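Local coordinates for tailspike protein (Siphovirus 9NA, PDB 3RIQ) that probably binds Salmonella lipopolysaccharide as the receptor-recognition part of the phage tail and cleaves it as an endorhamnosidase, at residues D319-G324 with E341-G346. Numbering follows the deposited sequence.
Sequences DCMGIG and EAHKEG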
loop_
_atom_site.group_PDB
_atom_site.type_symbol
_atom_site.label_atom_id
_atom_site.label_comp_id
_atom_site.label_asym_id
_atom_site.label_seq_id
_atom_site.Cartn_x
_atom_site.Cartn_y
_atom_site.Cartn_z
ATOM N N ASP A 319 -10.556 -10.235 -12.477
ATOM C CA ASP A 319 -11.364 -11.109 -13.356
ATOM C C ASP A 319 -11.034 -12.616 -13.156
ATOM O O ASP A 319 -10.998 -13.397 -14.126
ATOM C CB ASP A 319 -11.185 -10.655 -14.835
ATOM C CG ASP A 319 -12.290 -11.140 -15.770
ATOM O OD1 ASP A 319 -13.419 -11.479 -15.314
ATOM O OD2 ASP A 319 -12.015 -11.171 -17.004
ATOM N N CYS A 320 -10.829 -13.005 -11.902
ATOM C CA CYS A 320 -10.627 -14.394 -11.562
ATOM C C CYS A 320 -11.970 -15.115 -11.526
ATOM O O CYS A 320 -12.963 -14.552 -11.059
ATOM C CB CYS A 320 -9.929 -14.479 -10.210
ATOM S SG CYS A 320 -8.207 -13.784 -10.300
ATOM N N MET A 321 -12.005 -16.345 -12.062
ATOM C CA MET A 321 -13.263 -17.060 -12.190
ATOM C C MET A 321 -13.811 -17.579 -10.861
ATOM O O MET A 321 -15.040 -17.768 -10.711
ATOM C CB MET A 321 -13.093 -18.179 -13.217
ATOM C CG MET A 321 -14.352 -18.986 -13.546
ATOM S SD MET A 321 -15.801 -18.038 -14.107
ATOM C CE MET A 321 -15.321 -17.587 -15.788
ATOM N N GLY A 322 -12.916 -17.762 -9.889
ATOM C CA GLY A 322 -13.280 -18.188 -8.539
ATOM C C GLY A 322 -13.447 -16.978 -7.619
ATOM O O GLY A 322 -13.995 -15.913 -8.013
ATOM N N ILE A 323 -12.989 -17.149 -6.378
ATOM C CA ILE A 323 -13.066 -16.100 -5.365
ATOM C C ILE A 323 -11.901 -15.143 -5.564
ATOM O O ILE A 323 -10.809 -15.554 -5.951
ATOM C CB ILE A 323 -13.074 -16.741 -3.955
ATOM C CG1 ILE A 323 -14.341 -17.607 -3.804
ATOM C CG2 ILE A 323 -12.983 -15.690 -2.825
ATOM C CD1 ILE A 323 -14.352 -18.469 -2.525
ATOM N N GLY A 324 -12.150 -13.849 -5.341
ATOM C CA GLY A 324 -11.112 -12.860 -5.634
ATOM C C GLY A 324 -9.845 -13.076 -4.810
ATOM O O GLY A 324 -8.738 -12.945 -5.340
ATOM N N GLU A 341 -13.711 -7.656 -10.383
ATOM C CA GLU A 341 -14.370 -8.611 -11.323
ATOM C C GLU A 341 -14.242 -10.070 -10.883
ATOM O O GLU A 341 -14.285 -10.974 -11.716
ATOM C CB GLU A 341 -13.817 -8.439 -12.767
ATOM C CG GLU A 341 -14.170 -7.132 -13.501
ATOM C CD GLU A 341 -13.389 -7.113 -14.820
ATOM O OE1 GLU A 341 -13.859 -7.709 -15.759
ATOM O OE2 GLU A 341 -12.226 -6.619 -14.889
ATOM N N ALA A 342 -14.141 -10.339 -9.580
ATOM C CA ALA A 342 -14.212 -11.754 -9.136
ATOM C C ALA A 342 -15.566 -12.336 -9.553
ATOM O O ALA A 342 -16.608 -11.677 -9.368
ATOM C CB ALA A 342 -14.052 -11.852 -7.637
ATOM N N HIS A 343 -15.563 -13.551 -10.108
ATOM C CA HIS A 343 -16.829 -14.147 -10.538
ATOM C C HIS A 343 -17.638 -14.733 -9.365
ATOM O O HIS A 343 -18.884 -14.751 -9.411
ATOM C CB HIS A 343 -16.611 -15.157 -11.667
ATOM C CG HIS A 343 -16.164 -14.518 -12.946
ATOM N ND1 HIS A 343 -16.820 -14.713 -14.144
ATOM C CD2 HIS A 343 -15.157 -13.655 -13.204
ATOM C CE1 HIS A 343 -16.205 -14.022 -15.098
ATOM N NE2 HIS A 343 -15.197 -13.363 -14.547
ATOM N N LYS A 344 -16.943 -15.148 -8.313
ATOM C CA LYS A 344 -17.577 -15.563 -7.055
ATOM C C LYS A 344 -17.443 -14.414 -6.053
ATOM O O LYS A 344 -17.441 -13.227 -6.464
ATOM C CB LYS A 344 -16.945 -16.870 -6.522
ATOM C CG LYS A 344 -16.808 -17.988 -7.585
ATOM C CD LYS A 344 -18.129 -18.445 -8.155
ATOM C CE LYS A 344 -17.937 -19.689 -9.094
ATOM N NZ LYS A 344 -17.341 -19.358 -10.440
ATOM N N GLU A 345 -17.315 -14.718 -4.756
ATOM C CA GLU A 345 -17.114 -13.643 -3.787
ATOM C C GLU A 345 -15.812 -12.863 -4.044
ATOM O O GLU A 345 -14.854 -13.411 -4.594
ATOM C CB GLU A 345 -17.070 -14.179 -2.371
ATOM C CG GLU A 345 -18.395 -14.776 -1.881
ATOM C CD GLU A 345 -18.594 -16.264 -2.224
ATOM O OE1 GLU A 345 -17.783 -16.862 -2.964
ATOM O OE2 GLU A 345 -19.572 -16.835 -1.711
ATOM N N GLY A 346 -15.787 -11.591 -3.649
ATOM C CA GLY A 346 -14.603 -10.765 -3.856
ATOM C C GLY A 346 -13.469 -11.007 -2.865
ATOM O O GLY A 346 -12.291 -10.900 -3.207
HETATM O O HOH W 1 -12.218 -8.622 -17.964
#
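D319 OD1 is gripped by two donors: H343 NE2 at 2.7 Å and, by a salt bridge, K366. The two segments are equivalent turns on successive rungs of the right-handed beta-helix, each linking one parallel strand to the next, and 319-324 stacks on 341-346 with D319 over E341 and G324 over G346. D319 CG lies anti to its backbone N (chi1 -160°), which sets CG at the edge of the H343 imidazole, in its plane, with OD1 close to the ring plane. H343 ND1 bonds to D367, so both ring nitrogens are engaged and the ring's rotation is fixed. M321 bends back at chi2 and chi3, bringing SD obliquely to 4.0 Å from the H343 ring centroid and CE to 3.6 Å from ND1. The E341 carboxylate stacks nearly parallel to that of D319, OE1 standing 3.8 Å from OD1; K366, which also pairs with E341 OE1, and a water donating to D319 OD2 and E341 OE1 probably ease the repulsion. Backbone bonds continue between rungs: H343 N to C320 O, K344 N to G322 O, and G324 N to E345 O. K344 curls over G322, its CG 3.5 Å from G322 C, and its NZ reaches M321 O at 2.8 Å, tilted 25° from the carbonyl plane.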